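Local coordinates for protein probable chitinase A (Chromobacterium violaceum, PDB 4TX8) that probably binds chitin and hydrolyses it from within the chain, as a family 18 glycoside hydrolase carrying a carbohydrate-binding module, at residues Pro27-Ala30 against Ala34-Val37; Asp39-Asn44 against Thr69-Gly74; Gly111-Phe116 against Ser122-Ser127; Ala131-Ile136 against Thr408-Val413; Gly311-Leu316 against Ala367-Cys372. One frame throughout, in Å; residues are numbered along the deposited sequence.

Contact 1 of 5, residues Pro27-Ala30 against Ala34-Val37; sequences PGWA and AYKV
The phenol oxygen of Y35 reaches the backbone of A30 and accepts a hydrogen bond from its N-H, nearly straight, N to OH 3.0 Å with 163° at the hydrogen. The same hydroxyl meets a water 3.0 Å from Y35 OH, and this water donates to the carbonyl O of G28 at 2.8 Å, so one oxygen ties down two successive parts of the loop. The water lies at the edge of the Y35 ring, in its plane. Beside this polar end, W29 lays CD1 against Y35 CE2 at 3.8 Å. The planes of the two rings differ by only 15°, but they are slid so far apart that they barely overlap. The indole gets there because its CG stands anti to the backbone N (chi1 177°), whereas the Y35 ring swings beside its own N.

Further out, W71 meets Y35 edge-to-face and also touches W29, while P27 and W29 hold the backbone of S42 on strand 40-43. Tyrosine suits this place in the chitin-binding-type module: its ring serves the apolar packing, and its hydroxyl accepts from A30 N and, through the water, also reaches G28 O.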
# COMPACT_ATOMS: atom_id res chain seq x y z
N PRO A 27 4.68 -0.58 -32.67
CA PRO A 27 3.55 0.18 -33.22
C PRO A 27 2.48 0.41 -32.16
O PRO A 27 2.18 -0.50 -31.39
CB PRO A 27 3.03 -0.72 -34.34
CG PRO A 27 3.48 -2.09 -33.97
CD PRO A 27 4.81 -1.91 -33.29
N GLY A 28 1.92 1.61 -32.12
CA GLY A 28 0.88 1.93 -31.15
C GLY A 28 -0.37 1.11 -31.38
O GLY A 28 -0.75 0.85 -32.52
N TRP A 29 -1.00 0.68 -30.29
CA TRP A 29 -2.27 -0.03 -30.37
C TRP A 29 -3.32 0.88 -31.02
O TRP A 29 -3.39 2.06 -30.70
CB TRP A 29 -2.72 -0.48 -28.98
CG TRP A 29 -4.05 -1.16 -28.97
CD1 TRP A 29 -4.30 -2.49 -29.13
CD2 TRP A 29 -5.33 -0.53 -28.78
NE1 TRP A 29 -5.65 -2.73 -29.05
CE2 TRP A 29 -6.30 -1.55 -28.84
CE3 TRP A 29 -5.74 0.79 -28.58
CZ2 TRP A 29 -7.66 -1.29 -28.70
CZ3 TRP A 29 -7.09 1.04 -28.44
CH2 TRP A 29 -8.04 0.01 -28.50
N ALA A 30 -4.12 0.33 -31.93
CA ALA A 30 -5.12 1.12 -32.63
C ALA A 30 -6.34 0.29 -33.00
O ALA A 30 -6.21 -0.85 -33.44
CB ALA A 30 -4.51 1.76 -33.87
N ALA A 34 -6.04 -5.70 -37.04
CA ALA A 34 -6.02 -7.13 -36.81
C ALA A 34 -4.69 -7.55 -36.19
O ALA A 34 -3.62 -7.26 -36.74
CB ALA A 34 -6.26 -7.89 -38.11
N TYR A 35 -4.75 -8.24 -35.06
CA TYR A 35 -3.55 -8.68 -34.36
C TYR A 35 -3.44 -10.20 -34.34
O TYR A 35 -4.45 -10.90 -34.27
CB TYR A 35 -3.52 -8.14 -32.93
CG TYR A 35 -3.47 -6.63 -32.86
CD1 TYR A 35 -2.31 -5.95 -33.22
CD2 TYR A 35 -4.57 -5.89 -32.45
CE1 TYR A 35 -2.26 -4.57 -33.17
CE2 TYR A 35 -4.52 -4.51 -32.39
CZ TYR A 35 -3.36 -3.86 -32.75
OH TYR A 35 -3.30 -2.48 -32.70
N LYS A 36 -2.21 -10.71 -34.42
CA LYS A 36 -1.96 -12.13 -34.26
C LYS A 36 -1.37 -12.41 -32.88
O LYS A 36 -0.83 -11.51 -32.25
CB LYS A 36 -1.00 -12.64 -35.34
CG LYS A 36 -1.50 -12.52 -36.76
CD LYS A 36 -0.50 -13.19 -37.70
CE LYS A 36 -0.66 -12.72 -39.13
NZ LYS A 36 0.57 -13.03 -39.92
N VAL A 37 -1.48 -13.65 -32.43
CA VAL A 37 -0.86 -14.07 -31.18
C VAL A 37 0.64 -13.78 -31.23
O VAL A 37 1.31 -14.13 -32.19
CB VAL A 37 -1.09 -15.57 -30.89
CG1 VAL A 37 -0.33 -15.99 -29.64
CG2 VAL A 37 -2.57 -15.87 -30.75
O HOH W 1 -0.83 -1.52 -34.03

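Contact 2 of 5, residues Asp39-Asn44 against Thr69-Gly74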
# COMPACT_ATOMS: atom_id res chain seq x y z
N ASP A 39 1.92 -10.73 -31.26
CA ASP A 39 2.10 -9.34 -31.70
C ASP A 39 2.35 -8.42 -30.52
O ASP A 39 1.67 -8.51 -29.49
CB ASP A 39 0.88 -8.85 -32.49
CG ASP A 39 0.90 -9.30 -33.94
OD1 ASP A 39 1.83 -10.03 -34.33
OD2 ASP A 39 -0.03 -8.92 -34.68
N VAL A 40 3.32 -7.52 -30.65
CA VAL A 40 3.64 -6.58 -29.59
C VAL A 40 3.29 -5.16 -30.00
O VAL A 40 3.71 -4.68 -31.05
CB VAL A 40 5.13 -6.65 -29.21
CG1 VAL A 40 5.42 -5.74 -28.03
CG2 VAL A 40 5.53 -8.08 -28.90
N VAL A 41 2.50 -4.48 -29.18
CA VAL A 41 2.12 -3.10 -29.45
C VAL A 41 2.53 -2.18 -28.30
O VAL A 41 2.83 -2.64 -27.20
CB VAL A 41 0.61 -2.95 -29.69
CG1 VAL A 41 0.16 -3.84 -30.83
CG2 VAL A 41 -0.16 -3.28 -28.42
N SER A 42 2.53 -0.88 -28.57
CA SER A 42 2.79 0.11 -27.54
C SER A 42 1.49 0.76 -27.09
O SER A 42 0.65 1.14 -27.91
CB SER A 42 3.77 1.18 -28.05
OG SER A 42 3.95 2.19 -27.07
N TYR A 43 1.32 0.88 -25.78
CA TYR A 43 0.13 1.51 -25.21
C TYR A 43 0.48 2.11 -23.85
O TYR A 43 1.07 1.44 -23.01
CB TYR A 43 -1.00 0.49 -25.08
CG TYR A 43 -2.31 1.10 -24.64
CD1 TYR A 43 -3.12 1.77 -25.54
CD2 TYR A 43 -2.74 1.00 -23.32
CE1 TYR A 43 -4.32 2.33 -25.14
CE2 TYR A 43 -3.93 1.56 -22.91
CZ TYR A 43 -4.72 2.22 -23.83
OH TYR A 43 -5.91 2.77 -23.42
N ASN A 44 0.11 3.37 -23.66
CA ASN A 44 0.54 4.15 -22.50
C ASN A 44 2.05 4.12 -22.34
O ASN A 44 2.57 4.07 -21.23
CB ASN A 44 -0.13 3.65 -21.21
CG ASN A 44 -1.61 3.99 -21.15
OD1 ASN A 44 -2.10 4.80 -21.94
ND2 ASN A 44 -2.33 3.38 -20.21
N THR A 69 -7.60 -10.50 -21.10
CA THR A 69 -7.85 -11.73 -21.87
C THR A 69 -7.28 -11.60 -23.28
O THR A 69 -7.15 -12.60 -23.99
CB THR A 69 -9.35 -12.08 -21.97
OG1 THR A 69 -10.03 -11.09 -22.76
CG2 THR A 69 -9.99 -12.15 -20.58
N LEU A 70 -6.92 -10.38 -23.68
CA LEU A 70 -6.38 -10.14 -25.02
C LEU A 70 -4.91 -9.77 -25.01
O LEU A 70 -4.18 -10.08 -25.95
CB LEU A 70 -7.17 -9.03 -25.73
CG LEU A 70 -8.56 -9.37 -26.25
CD1 LEU A 70 -9.20 -8.12 -26.82
CD2 LEU A 70 -8.48 -10.47 -27.30
N TRP A 71 -4.48 -9.10 -23.95
CA TRP A 71 -3.13 -8.55 -23.88
C TRP A 71 -2.44 -8.85 -22.56
O TRP A 71 -3.04 -8.69 -21.49
CB TRP A 71 -3.15 -7.04 -24.10
CG TRP A 71 -3.70 -6.63 -25.43
CD1 TRP A 71 -4.98 -6.24 -25.70
CD2 TRP A 71 -2.99 -6.57 -26.67
NE1 TRP A 71 -5.11 -5.94 -27.04
CE2 TRP A 71 -3.91 -6.14 -27.65
CE3 TRP A 71 -1.68 -6.85 -27.05
CZ2 TRP A 71 -3.54 -5.98 -28.99
CZ3 TRP A 71 -1.32 -6.69 -28.37
CH2 TRP A 71 -2.25 -6.26 -29.32
N THR A 72 -1.19 -9.27 -22.63
CA THR A 72 -0.36 -9.38 -21.43
C THR A 72 0.79 -8.39 -21.52
O THR A 72 1.40 -8.23 -22.57
CB THR A 72 0.18 -10.82 -21.24
OG1 THR A 72 1.09 -10.84 -20.13
CG2 THR A 72 0.89 -11.31 -22.48
N PRO A 73 1.07 -7.69 -20.41
CA PRO A 73 2.17 -6.72 -20.36
C PRO A 73 3.51 -7.37 -20.67
O PRO A 73 3.78 -8.47 -20.17
CB PRO A 73 2.13 -6.21 -18.91
CG PRO A 73 0.74 -6.48 -18.45
CD PRO A 73 0.34 -7.75 -19.13
N GLY A 74 4.34 -6.72 -21.47
CA GLY A 74 5.65 -7.25 -21.80
C GLY A 74 5.89 -7.36 -23.30
O GLY A 74 4.98 -7.15 -24.10
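V41 sets its two methyls on the indole of W71 across the small three-stranded antiparallel sheet of the carbohydrate-binding module. Strands 40-43 and 71-73 are the outer two, with strand 46-50 between them, so no backbone pairing joins them, and the contact is made mainly by side chains. The valine and the indole cross at about a right angle. CG2 sits over one face of the six-membered ring, 4.0 Å from its centroid and 28° off the normal, a CH-pi contact; CG1 reaches CH2 of W71 at 3.7 Å. Chi1 of V41 (-58°) turns CG1 beside the backbone N and leaves CG2 between N and the carbonyl carbon, so both branches face the tryptophan. Branched valine thus favours the extended strand while offering two methyls to one flat partner.

The rim of the indole is used as well: D39 O approaches CZ3 of W71 at 3.7 Å, near the ring plane, where the weakly positive C-H groups suit a carbonyl. D39 points its carboxylate elsewhere, to the amide of K36. H54 and A50 also touch the W71 side chain, which helps fix its position. Next along, V40 CG1 comes to 4.2 Å from the O of G74, glycine being suited to its phi of 125°.

Contact 3 of 5, residues Gly111-Phe116 against Ser122-Ser127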
# COMPACT_ATOMS: atom_id res chain seq x y z
N GLY A 111 4.14 -0.78 -2.87
CA GLY A 111 3.02 -1.25 -3.65
C GLY A 111 2.54 -2.64 -3.27
O GLY A 111 3.32 -3.45 -2.76
N TYR A 112 1.26 -2.91 -3.52
CA TYR A 112 0.68 -4.21 -3.22
C TYR A 112 0.70 -5.12 -4.43
O TYR A 112 0.31 -4.73 -5.53
CB TYR A 112 -0.76 -4.05 -2.71
CG TYR A 112 -0.86 -3.48 -1.32
CD1 TYR A 112 -0.74 -2.11 -1.10
CD2 TYR A 112 -1.05 -4.31 -0.22
CE1 TYR A 112 -0.83 -1.58 0.18
CE2 TYR A 112 -1.15 -3.79 1.06
CZ TYR A 112 -1.03 -2.43 1.25
OH TYR A 112 -1.11 -1.91 2.52
N TRP A 113 1.16 -6.35 -4.21
CA TRP A 113 1.23 -7.38 -5.24
C TRP A 113 0.06 -8.36 -5.05
O TRP A 113 -0.07 -8.96 -3.98
CB TRP A 113 2.59 -8.09 -5.16
CG TRP A 113 2.80 -9.27 -6.07
CD1 TRP A 113 3.26 -9.24 -7.35
CD2 TRP A 113 2.61 -10.65 -5.74
NE1 TRP A 113 3.35 -10.52 -7.85
CE2 TRP A 113 2.95 -11.40 -6.88
CE3 TRP A 113 2.16 -11.32 -4.60
CZ2 TRP A 113 2.87 -12.79 -6.92
CZ3 TRP A 113 2.08 -12.71 -4.63
CH2 TRP A 113 2.43 -13.43 -5.79
N HIS A 114 -0.79 -8.49 -6.06
CA HIS A 114 -1.98 -9.34 -5.96
C HIS A 114 -1.62 -10.83 -5.88
O HIS A 114 -1.13 -11.40 -6.85
CB HIS A 114 -2.91 -9.15 -7.17
CG HIS A 114 -3.45 -7.76 -7.33
ND1 HIS A 114 -4.37 -7.44 -8.30
CD2 HIS A 114 -3.20 -6.62 -6.65
CE1 HIS A 114 -4.66 -6.15 -8.22
NE2 HIS A 114 -3.96 -5.63 -7.22
N ASN A 115 -1.91 -11.45 -4.74
CA ASN A 115 -1.81 -12.90 -4.63
C ASN A 115 -3.13 -13.53 -5.05
O ASN A 115 -3.66 -14.42 -4.38
CB ASN A 115 -1.43 -13.31 -3.20
CG ASN A 115 -1.20 -14.81 -3.06
OD1 ASN A 115 -0.58 -15.43 -3.92
ND2 ASN A 115 -1.73 -15.39 -1.99
N PHE A 116 -3.67 -13.04 -6.16
CA PHE A 116 -4.99 -13.46 -6.64
C PHE A 116 -5.25 -12.90 -8.03
O PHE A 116 -4.48 -12.07 -8.53
CB PHE A 116 -6.09 -13.00 -5.67
CG PHE A 116 -6.09 -11.52 -5.40
CD1 PHE A 116 -5.33 -10.98 -4.36
CD2 PHE A 116 -6.87 -10.66 -6.16
CE1 PHE A 116 -5.34 -9.62 -4.10
CE2 PHE A 116 -6.88 -9.29 -5.91
CZ PHE A 116 -6.11 -8.77 -4.87
N SER A 122 -4.66 -11.87 -14.07
CA SER A 122 -4.20 -12.88 -13.13
C SER A 122 -2.97 -12.40 -12.37
O SER A 122 -2.36 -11.39 -12.74
CB SER A 122 -3.87 -14.19 -13.86
OG SER A 122 -2.66 -14.06 -14.57
N ALA A 123 -2.60 -13.12 -11.32
CA ALA A 123 -1.35 -12.88 -10.63
C ALA A 123 -0.19 -13.15 -11.58
O ALA A 123 -0.34 -13.86 -12.57
CB ALA A 123 -1.24 -13.74 -9.38
N PHE A 124 0.97 -12.57 -11.27
CA PHE A 124 2.16 -12.78 -12.08
C PHE A 124 3.35 -13.01 -11.15
O PHE A 124 3.32 -12.58 -10.00
CB PHE A 124 2.40 -11.58 -13.01
CG PHE A 124 2.78 -10.31 -12.29
CD1 PHE A 124 1.81 -9.50 -11.71
CD2 PHE A 124 4.10 -9.92 -12.20
CE1 PHE A 124 2.16 -8.33 -11.05
CE2 PHE A 124 4.46 -8.75 -11.54
CZ PHE A 124 3.48 -7.96 -10.97
N PRO A 125 4.38 -13.72 -11.63
CA PRO A 125 5.55 -14.07 -10.81
C PRO A 125 6.20 -12.87 -10.12
O PRO A 125 6.40 -11.81 -10.73
CB PRO A 125 6.51 -14.70 -11.82
CG PRO A 125 5.59 -15.34 -12.82
CD PRO A 125 4.43 -14.39 -12.95
N LEU A 126 6.54 -13.04 -8.84
CA LEU A 126 7.13 -11.98 -8.03
C LEU A 126 8.45 -11.48 -8.61
O LEU A 126 8.82 -10.32 -8.42
CB LEU A 126 7.35 -12.48 -6.60
CG LEU A 126 7.75 -11.43 -5.56
CD1 LEU A 126 6.55 -10.58 -5.16
CD2 LEU A 126 8.38 -12.08 -4.34
N SER A 127 9.16 -12.36 -9.32
CA SER A 127 10.42 -12.00 -9.95
C SER A 127 10.28 -10.87 -10.97
O SER A 127 11.25 -10.18 -11.27
CB SER A 127 11.02 -13.23 -10.63
OG SER A 127 10.13 -13.77 -11.60
O HOH W 2 0.64 -10.74 -8.84
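W113 offers the same edge of its indole to two parts of F124, the backbone oxygen and the ring. NE1 donates to F124 O at 3.0 Å, with the acceptor near the indole plane, but the bond is bent, 131° at the hydrogen. The same nitrogen also lies 4.0 Å above the centre of the F124 ring, and the two rings form a T-shaped pair with their planes at 66°. The site belongs to the TIM barrel of family 18: W113 is on its strand 108-114, and the partner loop leads on toward strand 135-143.

F124 can bring both groups to one tryptophan because its chi1 of 68° places CG between the backbone N and the carbonyl carbon, folding the ring back over its own main chain. R403 makes a cation-pi contact with this phenylalanine. L126 lies over one face of W113, CD1 being 3.9 Å from the centroid of the five-membered ring and almost on the normal. Its other neighbours include I136 and helix 160-171, so a branched aliphatic chain suits the space between strand and helix. Tryptophan is apt here because it fills a buried site and still has an N-H to give to the F124 carbonyl.

Toward F116 the loop is joined by a water, which donates to H114 O and accepts from F124 N at 3.1 Å. A123, small enough to lie close to backbone, rests its CB 3.4 Å from H114 O.

Contact 4 of 5, residues Ala131-Ile136 against Thr408-Val413; sequences ADWDVI and TFSRPV
S410 packs its CB against W133, coming to 3.7 Å from CZ2 on the six-membered part of the indole; this is the tight side of the contact. It joins two elements of the TIM barrel, the loop entering strand 135-143 and the C-terminal helix 410-417. W133 is buried, with L109, T396 and I399 among its other neighbours, and its broad ring fills the space between the strands and the helix. Serine is small enough to sit against it. Its chi1 of 60° puts OG between the backbone N and the carbonyl carbon, where the hydroxyl bonds D402 while CB is left for the ring.

The looser side is polar and runs through water. D132 lies alongside the helix with OD2 3.7 Å from R411 CA, yet its carboxylate reaches the other segment by two bridging waters. One donates to D132 OD2 at 2.6 Å and also to S410 OG; the other donates to D132 OD1 and to R411 O. A carboxylate suits this arrangement because each of its oxygens can accept from a separate water. Its strongest partner is R418, with which OD1 forms a salt bridge. R411, by contrast, is exposed; its chain is extended from CG to NE and gives NH1 to the carbonyl of N45 in the carbohydrate-binding module. R418 probably does most to favour the ionised form of D132, and R411, with NE 5.4 Å from D132 OD2, may add a little.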
# COMPACT_ATOMS: atom_id res chain seq x y z
N ALA A 131 11.82 -2.79 -11.00
CA ALA A 131 12.82 -2.25 -10.08
C ALA A 131 12.38 -0.94 -9.42
O ALA A 131 13.00 -0.50 -8.46
CB ALA A 131 14.14 -2.06 -10.80
N ASP A 132 11.32 -0.32 -9.94
CA ASP A 132 10.84 0.95 -9.38
C ASP A 132 10.18 0.77 -8.01
O ASP A 132 10.00 1.74 -7.28
CB ASP A 132 9.85 1.61 -10.34
CG ASP A 132 10.53 2.30 -11.50
OD1 ASP A 132 11.67 2.78 -11.33
OD2 ASP A 132 9.92 2.36 -12.59
N TRP A 133 9.83 -0.46 -7.66
CA TRP A 133 9.20 -0.74 -6.37
C TRP A 133 10.25 -1.03 -5.30
O TRP A 133 11.16 -1.83 -5.52
CB TRP A 133 8.22 -1.91 -6.50
CG TRP A 133 7.15 -1.66 -7.51
CD1 TRP A 133 7.12 -2.11 -8.80
CD2 TRP A 133 5.96 -0.89 -7.33
NE1 TRP A 133 5.98 -1.67 -9.43
CE2 TRP A 133 5.25 -0.92 -8.55
CE3 TRP A 133 5.41 -0.19 -6.25
CZ2 TRP A 133 4.02 -0.27 -8.72
CZ3 TRP A 133 4.20 0.46 -6.42
CH2 TRP A 133 3.52 0.41 -7.64
N ASP A 134 10.13 -0.38 -4.15
CA ASP A 134 11.09 -0.55 -3.06
C ASP A 134 10.57 -1.49 -1.98
O ASP A 134 11.35 -2.18 -1.33
CB ASP A 134 11.44 0.80 -2.44
CG ASP A 134 12.08 1.74 -3.44
OD1 ASP A 134 13.13 1.37 -4.00
OD2 ASP A 134 11.53 2.84 -3.67
N VAL A 135 9.26 -1.49 -1.78
CA VAL A 135 8.64 -2.43 -0.86
C VAL A 135 7.50 -3.13 -1.58
O VAL A 135 6.57 -2.50 -2.07
CB VAL A 135 8.11 -1.74 0.42
CG1 VAL A 135 7.51 -2.78 1.36
CG2 VAL A 135 9.23 -0.97 1.11
N ILE A 136 7.59 -4.45 -1.65
CA ILE A 136 6.58 -5.27 -2.30
C ILE A 136 5.69 -5.92 -1.25
O ILE A 136 6.14 -6.79 -0.50
CB ILE A 136 7.22 -6.35 -3.19
CG1 ILE A 136 8.18 -5.70 -4.20
CG2 ILE A 136 6.15 -7.15 -3.91
CD1 ILE A 136 9.10 -6.68 -4.88
N THR A 408 2.22 3.54 -15.52
CA THR A 408 2.00 4.98 -15.63
C THR A 408 2.11 5.69 -14.28
O THR A 408 2.24 6.91 -14.22
CB THR A 408 0.63 5.30 -16.24
OG1 THR A 408 -0.38 4.53 -15.57
CG2 THR A 408 0.62 4.95 -17.72
N PHE A 409 2.04 4.92 -13.19
CA PHE A 409 2.23 5.48 -11.86
C PHE A 409 3.67 5.27 -11.40
O PHE A 409 4.36 6.23 -11.05
CB PHE A 409 1.24 4.86 -10.86
CG PHE A 409 1.30 5.48 -9.48
CD1 PHE A 409 2.21 5.03 -8.54
CD2 PHE A 409 0.44 6.52 -9.14
CE1 PHE A 409 2.26 5.60 -7.27
CE2 PHE A 409 0.49 7.09 -7.88
CZ PHE A 409 1.40 6.63 -6.94
N SER A 410 4.12 4.02 -11.42
CA SER A 410 5.43 3.67 -10.86
C SER A 410 6.59 4.39 -11.54
O SER A 410 7.53 4.82 -10.86
CB SER A 410 5.65 2.16 -10.93
OG SER A 410 5.61 1.69 -12.27
N ARG A 411 6.55 4.54 -12.86
CA ARG A 411 7.68 5.15 -13.56
C ARG A 411 7.88 6.62 -13.17
O ARG A 411 8.98 6.98 -12.74
CB ARG A 411 7.52 5.02 -15.08
CG ARG A 411 7.88 3.65 -15.63
CD ARG A 411 7.63 3.56 -17.13
NE ARG A 411 7.99 2.25 -17.66
CZ ARG A 411 7.69 1.83 -18.89
NH1 ARG A 411 7.03 2.62 -19.72
NH2 ARG A 411 8.06 0.61 -19.28
N PRO A 412 6.85 7.48 -13.30
CA PRO A 412 7.16 8.86 -12.93
C PRO A 412 7.30 9.09 -11.43
O PRO A 412 8.07 9.95 -11.02
CB PRO A 412 5.96 9.65 -13.49
CG PRO A 412 4.85 8.66 -13.53
CD PRO A 412 5.48 7.34 -13.84
N VAL A 413 6.57 8.32 -10.62
CA VAL A 413 6.62 8.53 -9.17
C VAL A 413 7.96 8.06 -8.59
O VAL A 413 8.53 8.74 -7.73
CB VAL A 413 5.45 7.82 -8.46
CG1 VAL A 413 5.66 7.82 -6.95
CG2 VAL A 413 4.14 8.50 -8.82
O HOH W 3 7.92 0.71 -13.06
O HOH W 4 11.44 5.46 -13.00

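Contact 5 of 5, residues Gly311-Leu316 against Ala367-Cys372; sequences GSADML and AKALTC. With FLC (citrate anion), chain H.
Between A313 and K368 the flat groups are the carboxylates of a bound citrate, probably picked up from the crystallisation liquor. The OB1/OB2 group lies between A313 N, which gives OB1 a weak bond at 3.4 Å, and K368 NZ, which bonds OB2 at 2.7 Å. The OG1/OG2 group lies between D314 N, another weak donor, to OG2, and the same K368 NZ, 3.2 Å from OG1. A bend at chi3 (47°) brings the ammonium there.

Beside the citrate the helices meet closely through alanine. A313 CB lies 4.2 Å from A369 CB, and L316 CB approaches the same A369 methyl at 4.0 Å. Alanine suits both places, since a side chain of one carbon lets the CA atoms of A313 and A369 come to 5.0 Å. L316 adds bulk on the inner side, where F347 and V349 of a barrel strand also touch it.

S312 is the N-cap, its OG accepting from M315 N at 3.1 Å, and C372 joins C379 in a disulfide. K368, with a smaller share from the helix-start amides, probably attracts the anion, although the D314 carboxylate lies close by, OD2 2.9 Å from citrate OG2; the site need have no biological ligand.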
# COMPACT_ATOMS: atom_id res chain seq x y z
N GLY A 311 -8.10 13.90 -3.44
CA GLY A 311 -7.37 13.92 -4.69
C GLY A 311 -6.44 15.11 -4.81
O GLY A 311 -5.78 15.28 -5.84
N SER A 312 -6.37 15.93 -3.77
CA SER A 312 -5.47 17.08 -3.79
C SER A 312 -4.15 16.76 -3.10
O SER A 312 -4.08 15.90 -2.22
CB SER A 312 -6.12 18.30 -3.12
OG SER A 312 -6.10 18.18 -1.71
N ALA A 313 -3.10 17.45 -3.53
CA ALA A 313 -1.80 17.40 -2.90
C ALA A 313 -1.88 17.91 -1.46
O ALA A 313 -1.23 17.36 -0.57
CB ALA A 313 -0.80 18.23 -3.69
N ASP A 314 -2.68 18.95 -1.25
CA ASP A 314 -2.89 19.50 0.08
C ASP A 314 -3.34 18.43 1.08
O ASP A 314 -2.84 18.38 2.21
CB ASP A 314 -3.92 20.63 0.04
CG ASP A 314 -3.31 21.99 -0.32
OD1 ASP A 314 -2.07 22.15 -0.22
OD2 ASP A 314 -4.09 22.90 -0.68
N MET A 315 -4.27 17.58 0.66
CA MET A 315 -4.76 16.52 1.54
C MET A 315 -3.65 15.54 1.87
O MET A 315 -3.52 15.09 3.01
CB MET A 315 -5.94 15.79 0.90
CG MET A 315 -6.48 14.61 1.70
SD MET A 315 -8.04 13.95 1.12
CE MET A 315 -8.25 12.53 2.17
N LEU A 316 -2.84 15.22 0.88
CA LEU A 316 -1.71 14.33 1.10
C LEU A 316 -0.70 14.97 2.04
O LEU A 316 -0.20 14.32 2.96
CB LEU A 316 -1.04 13.97 -0.23
CG LEU A 316 -1.93 13.31 -1.28
CD1 LEU A 316 -1.12 12.98 -2.52
CD2 LEU A 316 -2.60 12.06 -0.72
N ALA A 367 4.08 14.16 -7.09
CA ALA A 367 5.37 14.86 -7.11
C ALA A 367 5.31 16.17 -6.32
O ALA A 367 6.23 16.50 -5.58
CB ALA A 367 5.82 15.12 -8.54
N LYS A 368 4.21 16.90 -6.49
CA LYS A 368 4.03 18.17 -5.78
C LYS A 368 3.97 17.97 -4.27
O LYS A 368 4.58 18.73 -3.52
CB LYS A 368 2.76 18.88 -6.26
CG LYS A 368 2.95 19.78 -7.46
CD LYS A 368 1.61 20.34 -7.93
CE LYS A 368 0.80 20.88 -6.76
NZ LYS A 368 -0.63 21.12 -7.13
N ALA A 369 3.23 16.96 -3.84
CA ALA A 369 3.12 16.66 -2.41
C ALA A 369 4.47 16.24 -1.83
O ALA A 369 4.81 16.62 -0.71
CB ALA A 369 2.08 15.56 -2.18
N LEU A 370 5.24 15.48 -2.60
CA LEU A 370 6.55 15.02 -2.15
C LEU A 370 7.54 16.16 -1.96
O LEU A 370 8.15 16.29 -0.89
CB LEU A 370 7.13 14.00 -3.13
CG LEU A 370 6.52 12.60 -3.09
CD1 LEU A 370 7.11 11.74 -4.20
CD2 LEU A 370 6.75 11.96 -1.72
N THR A 371 7.72 16.98 -2.99
CA THR A 371 8.66 18.10 -2.91
C THR A 371 8.25 19.11 -1.85
O THR A 371 9.10 19.71 -1.19
CB THR A 371 8.81 18.81 -4.27
OG1 THR A 371 7.57 19.44 -4.62
CG2 THR A 371 9.22 17.83 -5.35
N CYS A 372 6.94 19.30 -1.69
CA CYS A 372 6.43 20.19 -0.65
C CYS A 372 6.82 19.68 0.73
O CYS A 372 7.34 20.42 1.56
CB CYS A 372 4.91 20.32 -0.75
SG CYS A 372 4.14 21.27 0.59
CAC FLC H . -5.60 19.45 -8.13
CA FLC H . -5.18 20.22 -6.92
CB FLC H . -3.74 20.15 -6.51
CBC FLC H . -3.09 18.97 -7.16
CG FLC H . -3.64 19.97 -5.04
CGC FLC H . -3.17 21.07 -4.14
OA1 FLC H . -5.48 19.96 -9.28
OA2 FLC H . -6.08 18.29 -8.01
OB1 FLC H . -3.47 17.81 -6.84
OB2 FLC H . -2.17 19.13 -8.01
OG1 FLC H . -2.02 21.56 -4.31
OG2 FLC H . -3.92 21.50 -3.22
OHB FLC H . -3.09 21.30 -6.89

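In the fold
Contacts 1 and 2, centred 8 Å apart, share the small carbohydrate-binding module and touch through strand 40-43. The chain then enters the TIM barrel, where contacts 3 and 4, their centres 14 Å apart, involve the neighbouring parallel strands 108-114 and 135-143; G111 N lies 3.1 Å from V135 O, a probable hydrogen bond. Contact 4 brings the C-terminal helix 410-417 back to the loop leading into strand 135-143, and so spans most of the barrel sequence. Contact 5 falls within that span, joining helices 313-325 and 363-375, its centre about 17 Å from that of contact 4. The two domains also meet: N44 CB of contact 2 packs 3.8 Å from T408 CG2 of contact 4, placing the module against the barrel.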